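Local coordinates for cell division control protein Cdc48 (Mycobacterium smegmatis, PDB 5E7P) that binds adenine nucleotides and probably hydrolyses ATP, as a member of the AAA ATPase family with two nucleotide-binding modules in one chain, at residues A[659-664]-A[679-685]; A[700-704]-A[718-722]; A[288-292]-A[312-316]; A[309-313]-A[351-355]. All blocks are in the same frame, centred on the assembly; numbering follows the deposited sequence.

Interaction 1: residues A[659-664]-A[679-685]; sequences RRDILR and DSLADDL
Within the C-terminal helical lid of the second AAA module, Arg659, Arg660 and Leu663 of helix 656-666 meet Asp679, Ala682 and Leu685 at helix 678-684, the axes inclined at 125°. Bent at chi3, Arg659 turns side-on to the backbone carbonyl of Ala682 and holds that one oxygen with two nitrogens in its guanidinium plane, NE at 2.7 Å and NH2 at 2.8 Å from Ala682 O. The same oxygen also accepts from Leu685 N, while Leu685 O lies over one face of the guanidinium.

Arg660, Arg664, Asp679 and Asp683 form a salt-bridge network. Arg664 NH2 reaches the syn side of Asp679 OD2 at 2.8 Å, with an N-H...O angle of 176° but tilted out of the carboxylate plane. Arg660 forms a salt bridge with the Asp683 carboxylate, the NH1 to OD1 bond weak and the NH2 to OD2 length doubtful, the planes 72° apart; its NE makes a long salt bridge of 3.7 Å to Asp679 OD1. Apart from the charges, Leu663 CD1 packs against Leu681 CD2 (4.1 Å) and Leu685 CD1 (4.2 Å).

Helix 690-707 closes the apolar side, with Leu697 on Leu663 and Leu696 on Leu685, and helix 716-725 brings Val719 against Leu681.

Interaction 2: residues A[700-704]-A[718-722]; sequences SAMTA and DVAKA
Asp718 OD2, lying 3.3 Å from Ala704 CB across the contact, is gripped by two donors outside it: the Arg707 guanidinium through a salt bridge, and the backbone N of Thr715, just ahead of helix 716-725. These partners satisfy OD2, and OD1 too is hydrogen-bonded outside the contact, although the surface facing the carboxylate on helix 690-707 is mostly methyl. Its CG stands anti to its own carbonyl carbon (chi1 -64°), which carries the oxygens back toward the start of helix 716-725, where OD2 comes up against Ala704 of helix 690-707. The other oxygen, Asp718 OD1, lies 3.8 Å from Thr703 CG2, the two side chains passing each other head to tail.

Thr703 divides its branches between two tasks. OG1 turns back to Glu699 O in its own helix, whereas CG2, anti to the backbone N, is extended across the interface and meets Lys721 CD at 3.8 Å. The fully extended lysine thus contributes its aliphatic middle to the contact. Ser700 behaves similarly: its OG is bonded to Leu696 O, and from there it touches Ala722 CB at 3.5 Å and Val719 CA at 3.6 Å. The small residues let the backbones come close, with the CA atoms of Ser700 and Val719 only 5.0 Å apart.

The axes approach to 8.4 Å at an angle of 119°, and Val714, in the connecting loop, packs on Ser700, Ala704 and Val719. Steeply inclined, closely packed helices joined by a short connection are in keeping with the small all-helical lid of AAA+ ATPases.

Interaction 3: residues A[288-292]-A[312-316]; sequences RVVEL and AVAAV
Val290 and Leu292 of strand 289-293 pack against Ala312 and Val316 of helix 302-319 in a beta-alpha-beta crossover of the first AAA module. The chain leaves the strand, passes through the short helix 294-299, runs back along helix 302-319 and returns as strand 321-326, the parallel neighbour of strand 289-293 in the central sheet. Strand and helix segments accordingly run almost antiparallel, at 171°, with their axes 8.7 Å apart.

Apolar contacts form the body of the interface. Val290 spans one turn of the helix with its two methyls: CG2 meets Val316 CB at 3.7 Å, while CG1, pointing away from its own backbone N, lies 3.6 Å from Ala312 O. Further along, Leu292 CD1 rests on Ala312 CB at 3.8 Å. Ala312 also touches Leu323 of strand 321-326, so its methyl lies where helix and sheet meet. His215 adds contacts to Val290, Leu292 and Ala315 from a loop.

The polar contribution comes from Arg288, just before the strand. Its CG is wedged between the backbone N and the carbonyl carbon (chi1 76°), and a bend at chi3 brings the guanidinium to the helix near its C-terminal end. NH2 has a second, weak partner in Gly320 O; across the contact it donates in its own plane, although tilted from the carbonyl plane of Ala315, to Ala315 O at 3.2 Å with an N-H...O angle of 158°.

Interaction 4: residues A[309-313]-A[351-355]; sequences VTSAV and ELRKA
The segments 309-313 and 351-355 run side by side in the same direction, their axes 9.6 Å apart and inclined by only 6°, with Thr310 level with Glu351 and Val313 level with Ala355. Val313 is the knob of a knobs-into-holes contact, set among Glu351, Leu352, Lys354 and Ala355. Its CG1, the branch opposite the backbone N, extends across to Ala355 CB at 3.9 Å and lies 3.5 Å from Glu351 O, while CG2 leans over the peptide between Glu351 and Leu352. One turn earlier, Val309 CG1 meets Glu351 CB at 4.0 Å and is also near Leu352 CD2.

Both helices lie on one face of the central sheet in the alpha/beta core of the first AAA module, and Leu323 of strand 321-326 touches Val313 and Leu352 from the sheet. This is the layered arrangement expected of a P-loop NTPase, in which neighbouring crossover helices pack in parallel.

Glu351 covers the outer side of the interface. A bend at chi2 (-61°) turns its chain across Thr310, where CG lies 3.7 Å from Thr310 OG1, a hydroxyl already bonded to Leu306 O in its own helix. The carboxylate comes over Val313, and a water donates to Glu351 OE1 at 3.0 Å and, weakly, to Thr310 O, bridging the two helices. Lys354 adds a looser touch of its CD on Val313 CG1.

The four contacts form two pairs at opposite sides of the chain's centre, about 61 Å apart between centres. Interactions 3 and 4, earlier in the sequence, share Ala312 and Val313 of helix 302-319 in the first AAA module; one side of this helix faces strand 289-293, another faces helix 344-356, and the two centres are 8 Å apart. Interactions 1 and 2 come later, in series, in the helical lid of the second module. Their centres lie 15 Å apart, and Leu681 touching Val719 joins them into one bundle. The pairs thus represent different parts of the repeated architecture: the sheet-and-helix nucleotide-binding core of the first module and the all-helical lid of the second.

Interaction 1: residues A[659-664]-A[679-685]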
loop_
_atom_site.group_PDB
_atom_site.type_symbol
_atom_site.label_atom_id
_atom_site.label_comp_id
_atom_site.label_asym_id
_atom_site.label_seq_id
_atom_site.Cartn_x
_atom_site.Cartn_y
_atom_site.Cartn_z
ATOM N N ARG A 659 -12.357 16.664 20.994
ATOM C CA ARG A 659 -12.976 15.380 21.315
ATOM C C ARG A 659 -14.355 15.226 20.670
ATOM O O ARG A 659 -14.778 14.116 20.351
ATOM C CB ARG A 659 -13.057 15.167 22.832
ATOM C CG ARG A 659 -11.699 15.005 23.506
ATOM C CD ARG A 659 -11.828 14.506 24.941
ATOM N NE ARG A 659 -12.584 15.420 25.793
ATOM C CZ ARG A 659 -12.043 16.409 26.499
ATOM N NH1 ARG A 659 -10.735 16.626 26.462
ATOM N NH2 ARG A 659 -12.813 17.185 27.247
ATOM N N ARG A 660 -15.053 16.342 20.479
ATOM C CA ARG A 660 -16.332 16.324 19.779
ATOM C C ARG A 660 -16.145 15.855 18.340
ATOM O O ARG A 660 -16.877 14.988 17.862
ATOM C CB ARG A 660 -16.981 17.708 19.796
ATOM C CG ARG A 660 -17.684 18.065 21.092
ATOM C CD ARG A 660 -17.914 19.563 21.186
ATOM N NE ARG A 660 -18.886 19.916 22.217
ATOM C CZ ARG A 660 -18.601 20.027 23.509
ATOM N NH1 ARG A 660 -17.370 19.802 23.947
ATOM N NH2 ARG A 660 -19.552 20.359 24.369
ATOM N N ASP A 661 -15.156 16.430 17.660
ATOM C CA ASP A 661 -14.851 16.071 16.277
ATOM C C ASP A 661 -14.467 14.603 16.149
ATOM O O ASP A 661 -14.983 13.884 15.292
ATOM C CB ASP A 661 -13.716 16.941 15.735
ATOM C CG ASP A 661 -14.019 18.424 15.825
ATOM O OD1 ASP A 661 -15.211 18.787 15.944
ATOM O OD2 ASP A 661 -13.066 19.229 15.773
ATOM N N ILE A 662 -13.555 14.168 17.011
ATOM C CA ILE A 662 -13.079 12.789 17.010
ATOM C C ILE A 662 -14.214 11.790 17.239
ATOM O O ILE A 662 -14.333 10.801 16.516
ATOM C CB ILE A 662 -11.979 12.584 18.069
ATOM C CG1 ILE A 662 -10.769 13.464 17.746
ATOM C CG2 ILE A 662 -11.562 11.130 18.127
ATOM C CD1 ILE A 662 -9.745 13.533 18.855
ATOM N N LEU A 663 -15.051 12.054 18.236
ATOM C CA LEU A 663 -16.207 11.201 18.491
ATOM C C LEU A 663 -17.163 11.191 17.299
ATOM O O LEU A 663 -17.603 10.128 16.859
ATOM C CB LEU A 663 -16.943 11.645 19.756
ATOM C CG LEU A 663 -16.249 11.373 21.090
ATOM C CD1 LEU A 663 -17.059 11.957 22.241
ATOM C CD2 LEU A 663 -16.027 9.882 21.288
ATOM N N ARG A 664 -17.476 12.374 16.777
ATOM C CA ARG A 664 -18.389 12.484 15.642
ATOM C C ARG A 664 -17.840 11.832 14.377
ATOM O O ARG A 664 -18.581 11.187 13.638
ATOM C CB ARG A 664 -18.763 13.941 15.369
ATOM C CG ARG A 664 -19.824 14.479 16.303
ATOM C CD ARG A 664 -20.545 15.671 15.697
ATOM N NE ARG A 664 -21.776 15.959 16.426
ATOM C CZ ARG A 664 -21.829 16.692 17.532
ATOM N NH1 ARG A 664 -20.718 17.217 18.032
ATOM N NH2 ARG A 664 -22.989 16.898 18.140
ATOM N N ASP A 679 -21.759 15.434 22.595
ATOM C CA ASP A 679 -21.174 16.714 22.974
ATOM C C ASP A 679 -20.887 16.798 24.467
ATOM O O ASP A 679 -19.768 17.114 24.872
ATOM C CB ASP A 679 -22.071 17.869 22.529
ATOM C CG ASP A 679 -22.157 17.985 21.020
ATOM O OD1 ASP A 679 -21.173 17.617 20.342
ATOM O OD2 ASP A 679 -23.205 18.442 20.516
ATOM N N SER A 680 -21.894 16.516 25.288
ATOM C CA SER A 680 -21.702 16.504 26.733
ATOM C C SER A 680 -20.719 15.403 27.135
ATOM O O SER A 680 -19.944 15.565 28.079
ATOM C CB SER A 680 -23.039 16.332 27.456
ATOM O OG SER A 680 -23.740 15.207 26.961
ATOM N N LEU A 681 -20.751 14.291 26.407
ATOM C CA LEU A 681 -19.800 13.207 26.627
ATOM C C LEU A 681 -18.367 13.686 26.418
ATOM O O LEU A 681 -17.460 13.307 27.156
ATOM C CB LEU A 681 -20.099 12.029 25.697
ATOM C CG LEU A 681 -19.131 10.846 25.777
ATOM C CD1 LEU A 681 -19.127 10.254 27.176
ATOM C CD2 LEU A 681 -19.474 9.785 24.746
ATOM N N ALA A 682 -18.170 14.526 25.409
ATOM C CA ALA A 682 -16.847 15.061 25.114
ATOM C C ALA A 682 -16.316 15.900 26.274
ATOM O O ALA A 682 -15.134 15.825 26.615
ATOM C CB ALA A 682 -16.877 15.877 23.833
ATOM N N ASP A 683 -17.195 16.691 26.883
ATOM C CA ASP A 683 -16.808 17.542 28.005
ATOM C C ASP A 683 -16.373 16.722 29.218
ATOM O O ASP A 683 -15.571 17.182 30.030
ATOM C CB ASP A 683 -17.948 18.489 28.396
ATOM C CG ASP A 683 -18.134 19.631 27.406
ATOM O OD1 ASP A 683 -17.261 20.526 27.349
ATOM O OD2 ASP A 683 -19.165 19.641 26.697
ATOM N N ASP A 684 -16.901 15.507 29.334
ATOM C CA ASP A 684 -16.589 14.647 30.471
ATOM C C ASP A 684 -15.352 13.777 30.245
ATOM O O ASP A 684 -14.894 13.100 31.164
ATOM C CB ASP A 684 -17.786 13.755 30.821
ATOM C CG ASP A 684 -18.935 14.529 31.442
ATOM O OD1 ASP A 684 -18.685 15.597 32.042
ATOM O OD2 ASP A 684 -20.091 14.065 31.335
ATOM N N LEU A 685 -14.814 13.795 29.028
ATOM C CA LEU A 685 -13.698 12.914 28.680
ATOM C C LEU A 685 -12.329 13.581 28.777
ATOM O O LEU A 685 -11.467 13.357 27.930
ATOM C CB LEU A 685 -13.881 12.334 27.274
ATOM C CG LEU A 685 -14.962 11.273 27.071
ATOM C CD1 LEU A 685 -14.956 10.790 25.629
ATOM C CD2 LEU A 685 -14.768 10.111 28.031
#

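Interaction 2: residues A[700-704]-A[718-722]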
loop_
_atom_site.group_PDB
_atom_site.type_symbol
_atom_site.label_atom_id
_atom_site.label_comp_id
_atom_site.label_asym_id
_atom_site.label_seq_id
_atom_site.Cartn_x
_atom_site.Cartn_y
_atom_site.Cartn_z
ATOM N N SER A 700 -18.098 0.829 23.346
ATOM C CA SER A 700 -19.514 1.140 23.517
ATOM C C SER A 700 -20.367 0.336 22.546
ATOM O O SER A 700 -21.362 -0.276 22.938
ATOM C CB SER A 700 -19.779 2.634 23.321
ATOM O OG SER A 700 -19.178 3.402 24.349
ATOM N N ALA A 701 -19.967 0.341 21.279
ATOM C CA ALA A 701 -20.694 -0.377 20.242
ATOM C C ALA A 701 -20.717 -1.871 20.537
ATOM O O ALA A 701 -21.743 -2.527 20.369
ATOM C CB ALA A 701 -20.078 -0.107 18.875
ATOM N N MET A 702 -19.583 -2.400 20.986
ATOM C CA MET A 702 -19.474 -3.817 21.318
ATOM C C MET A 702 -20.327 -4.167 22.535
ATOM O O MET A 702 -20.957 -5.225 22.583
ATOM C CB MET A 702 -18.011 -4.206 21.555
ATOM C CG MET A 702 -17.814 -5.651 22.000
ATOM S SD MET A 702 -18.354 -6.865 20.779
ATOM C CE MET A 702 -16.875 -7.058 19.789
ATOM N N THR A 703 -20.347 -3.269 23.516
ATOM C CA THR A 703 -21.175 -3.449 24.702
ATOM C C THR A 703 -22.652 -3.532 24.318
ATOM O O THR A 703 -23.411 -4.318 24.884
ATOM C CB THR A 703 -20.957 -2.306 25.723
ATOM O OG1 THR A 703 -19.616 -2.358 26.226
ATOM C CG2 THR A 703 -21.923 -2.427 26.887
ATOM N N ALA A 704 -23.048 -2.727 23.336
ATOM C CA ALA A 704 -24.432 -2.703 22.877
ATOM C C ALA A 704 -24.791 -3.940 22.056
ATOM O O ALA A 704 -25.885 -4.486 22.192
ATOM C CB ALA A 704 -24.699 -1.443 22.079
ATOM N N ASP A 718 -24.554 1.783 28.052
ATOM C CA ASP A 718 -23.519 1.111 27.274
ATOM C C ASP A 718 -22.216 1.901 27.330
ATOM O O ASP A 718 -21.137 1.331 27.497
ATOM C CB ASP A 718 -23.962 0.942 25.819
ATOM C CG ASP A 718 -25.173 0.039 25.678
ATOM O OD1 ASP A 718 -25.366 -0.839 26.547
ATOM O OD2 ASP A 718 -25.930 0.207 24.697
ATOM N N VAL A 719 -22.330 3.217 27.194
ATOM C CA VAL A 719 -21.169 4.093 27.260
ATOM C C VAL A 719 -20.600 4.116 28.676
ATOM O O VAL A 719 -19.385 4.077 28.868
ATOM C CB VAL A 719 -21.521 5.525 26.812
ATOM C CG1 VAL A 719 -20.314 6.436 26.940
ATOM C CG2 VAL A 719 -22.038 5.517 25.380
ATOM N N ALA A 720 -21.489 4.162 29.664
ATOM C CA ALA A 720 -21.087 4.175 31.066
ATOM C C ALA A 720 -20.299 2.921 31.436
ATOM O O ALA A 720 -19.315 2.989 32.176
ATOM C CB ALA A 720 -22.305 4.321 31.964
ATOM N N LYS A 721 -20.735 1.777 30.917
ATOM C CA LYS A 721 -20.033 0.521 31.149
ATOM C C LYS A 721 -18.698 0.498 30.410
ATOM O O LYS A 721 -17.690 0.045 30.945
ATOM C CB LYS A 721 -20.891 -0.668 30.718
ATOM C CG LYS A 721 -20.228 -2.015 30.951
ATOM C CD LYS A 721 -21.130 -3.160 30.525
ATOM C CE LYS A 721 -20.463 -4.505 30.777
ATOM N NZ LYS A 721 -21.327 -5.649 30.369
ATOM N N ALA A 722 -18.702 0.993 29.175
ATOM C CA ALA A 722 -17.491 1.061 28.367
ATOM C C ALA A 722 -16.408 1.883 29.060
ATOM O O ALA A 722 -15.225 1.549 28.990
ATOM C CB ALA A 722 -17.801 1.641 26.996
#

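Interaction 3: residues A[288-292]-A[312-316]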
loop_
_atom_site.group_PDB
_atom_site.type_symbol
_atom_site.label_atom_id
_atom_site.label_comp_id
_atom_site.label_asym_id
_atom_site.label_seq_id
_atom_site.Cartn_x
_atom_site.Cartn_y
_atom_site.Cartn_z
ATOM N N ARG A 288 16.832 -3.840 -25.719
ATOM C CA ARG A 288 16.458 -5.237 -25.552
ATOM C C ARG A 288 16.434 -5.544 -24.057
ATOM O O ARG A 288 17.364 -5.205 -23.319
ATOM C CB ARG A 288 17.391 -6.184 -26.324
ATOM C CG ARG A 288 18.761 -6.414 -25.710
ATOM C CD ARG A 288 19.633 -7.282 -26.613
ATOM N NE ARG A 288 19.077 -8.616 -26.834
ATOM C CZ ARG A 288 19.396 -9.690 -26.118
ATOM N NH1 ARG A 288 18.839 -10.860 -26.398
ATOM N NH2 ARG A 288 20.269 -9.595 -25.123
ATOM N N VAL A 289 15.347 -6.148 -23.600
ATOM C CA VAL A 289 15.180 -6.377 -22.175
ATOM C C VAL A 289 15.098 -7.855 -21.839
ATOM O O VAL A 289 14.284 -8.589 -22.399
ATOM C CB VAL A 289 13.931 -5.662 -21.631
ATOM C CG1 VAL A 289 13.844 -5.831 -20.127
ATOM C CG2 VAL A 289 13.972 -4.196 -21.998
ATOM N N VAL A 290 15.957 -8.283 -20.924
ATOM C CA VAL A 290 15.875 -9.621 -20.368
ATOM C C VAL A 290 15.141 -9.522 -19.039
ATOM O O VAL A 290 15.653 -8.948 -18.077
ATOM C CB VAL A 290 17.269 -10.228 -20.156
ATOM C CG1 VAL A 290 17.154 -11.618 -19.545
ATOM C CG2 VAL A 290 18.024 -10.276 -21.476
ATOM N N GLU A 291 13.931 -10.072 -18.993
ATOM C CA GLU A 291 13.068 -9.899 -17.830
ATOM C C GLU A 291 12.806 -11.188 -17.055
ATOM O O GLU A 291 12.446 -12.216 -17.630
ATOM C CB GLU A 291 11.741 -9.259 -18.242
ATOM C CG GLU A 291 10.798 -8.991 -17.083
ATOM C CD GLU A 291 9.559 -8.225 -17.510
ATOM O OE1 GLU A 291 8.603 -8.150 -16.711
ATOM O OE2 GLU A 291 9.543 -7.698 -18.644
ATOM N N LEU A 292 12.997 -11.114 -15.742
ATOM C CA LEU A 292 12.611 -12.186 -14.835
ATOM C C LEU A 292 11.464 -11.701 -13.966
ATOM O O LEU A 292 11.443 -10.544 -13.542
ATOM C CB LEU A 292 13.778 -12.588 -13.930
ATOM C CG LEU A 292 14.851 -13.535 -14.469
ATOM C CD1 LEU A 292 15.916 -13.764 -13.411
ATOM C CD2 LEU A 292 14.233 -14.853 -14.893
ATOM N N ALA A 312 19.645 -15.916 -17.128
ATOM C CA ALA A 312 19.199 -14.574 -17.477
ATOM C C ALA A 312 20.371 -13.604 -17.591
ATOM O O ALA A 312 20.382 -12.730 -18.458
ATOM C CB ALA A 312 18.193 -14.075 -16.457
ATOM N N VAL A 313 21.351 -13.758 -16.708
ATOM C CA VAL A 313 22.541 -12.914 -16.730
ATOM C C VAL A 313 23.401 -13.174 -17.975
ATOM O O VAL A 313 23.895 -12.238 -18.611
ATOM C CB VAL A 313 23.379 -13.097 -15.445
ATOM C CG1 VAL A 313 24.763 -12.480 -15.603
ATOM C CG2 VAL A 313 22.652 -12.491 -14.254
ATOM N N ALA A 314 23.562 -14.445 -18.330
ATOM C CA ALA A 314 24.340 -14.809 -19.511
ATOM C C ALA A 314 23.671 -14.326 -20.799
ATOM O O ALA A 314 24.341 -14.062 -21.798
ATOM C CB ALA A 314 24.568 -16.313 -19.562
ATOM N N ALA A 315 22.347 -14.213 -20.768
ATOM C CA ALA A 315 21.589 -13.780 -21.936
ATOM C C ALA A 315 21.698 -12.271 -22.147
ATOM O O ALA A 315 21.784 -11.798 -23.282
ATOM C CB ALA A 315 20.134 -14.196 -21.807
ATOM N N VAL A 316 21.696 -11.517 -21.053
ATOM C CA VAL A 316 21.797 -10.066 -21.145
ATOM C C VAL A 316 23.231 -9.621 -21.437
ATOM O O VAL A 316 23.451 -8.561 -22.018
ATOM C CB VAL A 316 21.263 -9.358 -19.873
ATOM C CG1 VAL A 316 22.252 -9.480 -18.724
ATOM C CG2 VAL A 316 20.957 -7.893 -20.168
#

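Interaction 4: residues A[309-313]-A[351-355]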
loop_
_atom_site.group_PDB
_atom_site.type_symbol
_atom_site.label_atom_id
_atom_site.label_comp_id
_atom_site.label_asym_id
_atom_site.label_seq_id
_atom_site.Cartn_x
_atom_site.Cartn_y
_atom_site.Cartn_z
ATOM N N VAL A 309 18.519 -17.351 -12.691
ATOM C CA VAL A 309 19.207 -16.065 -12.619
ATOM C C VAL A 309 20.477 -16.093 -13.466
ATOM O O VAL A 309 20.796 -15.130 -14.162
ATOM C CB VAL A 309 19.564 -15.709 -11.156
ATOM C CG1 VAL A 309 20.458 -14.479 -11.096
ATOM C CG2 VAL A 309 18.302 -15.491 -10.343
ATOM N N THR A 310 21.188 -17.213 -13.408
ATOM C CA THR A 310 22.427 -17.402 -14.157
ATOM C C THR A 310 22.169 -17.378 -15.660
ATOM O O THR A 310 22.938 -16.795 -16.424
ATOM C CB THR A 310 23.093 -18.739 -13.773
ATOM O OG1 THR A 310 23.317 -18.768 -12.357
ATOM C CG2 THR A 310 24.419 -18.933 -14.513
ATOM N N SER A 311 21.077 -18.013 -16.074
ATOM C CA SER A 311 20.702 -18.066 -17.480
ATOM C C SER A 311 20.311 -16.681 -17.985
ATOM O O SER A 311 20.609 -16.313 -19.121
ATOM C CB SER A 311 19.548 -19.053 -17.678
ATOM O OG SER A 311 19.058 -19.012 -19.006
ATOM N N ALA A 312 19.645 -15.916 -17.128
ATOM C CA ALA A 312 19.199 -14.574 -17.477
ATOM C C ALA A 312 20.371 -13.604 -17.591
ATOM O O ALA A 312 20.382 -12.730 -18.458
ATOM C CB ALA A 312 18.193 -14.075 -16.457
ATOM N N VAL A 313 21.351 -13.758 -16.708
ATOM C CA VAL A 313 22.541 -12.914 -16.730
ATOM C C VAL A 313 23.401 -13.174 -17.975
ATOM O O VAL A 313 23.895 -12.238 -18.611
ATOM C CB VAL A 313 23.379 -13.097 -15.445
ATOM C CG1 VAL A 313 24.763 -12.480 -15.603
ATOM C CG2 VAL A 313 22.652 -12.491 -14.254
ATOM N N GLU A 351 25.939 -13.144 -9.520
ATOM C CA GLU A 351 25.542 -13.124 -10.925
ATOM C C GLU A 351 25.098 -11.729 -11.365
ATOM O O GLU A 351 25.500 -11.252 -12.428
ATOM C CB GLU A 351 24.433 -14.144 -11.195
ATOM C CG GLU A 351 24.923 -15.578 -11.282
ATOM C CD GLU A 351 25.926 -15.784 -12.408
ATOM O OE1 GLU A 351 25.638 -15.374 -13.553
ATOM O OE2 GLU A 351 27.007 -16.354 -12.148
ATOM N N LEU A 352 24.269 -11.081 -10.546
ATOM C CA LEU A 352 23.823 -9.716 -10.817
ATOM C C LEU A 352 25.011 -8.763 -10.881
ATOM O O LEU A 352 25.096 -7.923 -11.772
ATOM C CB LEU A 352 22.846 -9.234 -9.740
ATOM C CG LEU A 352 21.501 -9.947 -9.578
ATOM C CD1 LEU A 352 20.637 -9.216 -8.552
ATOM C CD2 LEU A 352 20.776 -10.071 -10.912
ATOM N N ARG A 353 25.920 -8.899 -9.920
ATOM C CA ARG A 353 27.120 -8.073 -9.856
ATOM C C ARG A 353 27.960 -8.235 -11.126
ATOM O O ARG A 353 28.526 -7.268 -11.645
ATOM C CB ARG A 353 27.936 -8.444 -8.615
ATOM C CG ARG A 353 29.016 -7.443 -8.253
ATOM C CD ARG A 353 29.673 -7.788 -6.927
ATOM N NE ARG A 353 28.706 -7.843 -5.832
ATOM C CZ ARG A 353 28.385 -8.950 -5.169
ATOM N NH1 ARG A 353 28.960 -10.104 -5.483
ATOM N NH2 ARG A 353 27.493 -8.900 -4.185
ATOM N N LYS A 354 28.023 -9.466 -11.622
ATOM C CA LYS A 354 28.704 -9.766 -12.876
ATOM C C LYS A 354 28.026 -9.055 -14.044
ATOM O O LYS A 354 28.693 -8.578 -14.969
ATOM C CB LYS A 354 28.727 -11.280 -13.110
ATOM C CG LYS A 354 29.038 -11.703 -14.534
ATOM C CD LYS A 354 28.879 -13.206 -14.701
ATOM C CE LYS A 354 28.909 -13.614 -16.169
ATOM N NZ LYS A 354 30.191 -13.250 -16.832
ATOM N N ALA A 355 26.699 -8.985 -13.996
ATOM C CA ALA A 355 25.933 -8.318 -15.043
ATOM C C ALA A 355 26.168 -6.807 -15.045
ATOM O O ALA A 355 26.387 -6.208 -16.095
ATOM C CB ALA A 355 24.449 -8.630 -14.899
HETATM O O HOH W 1 26.106 -15.497 -16.526
#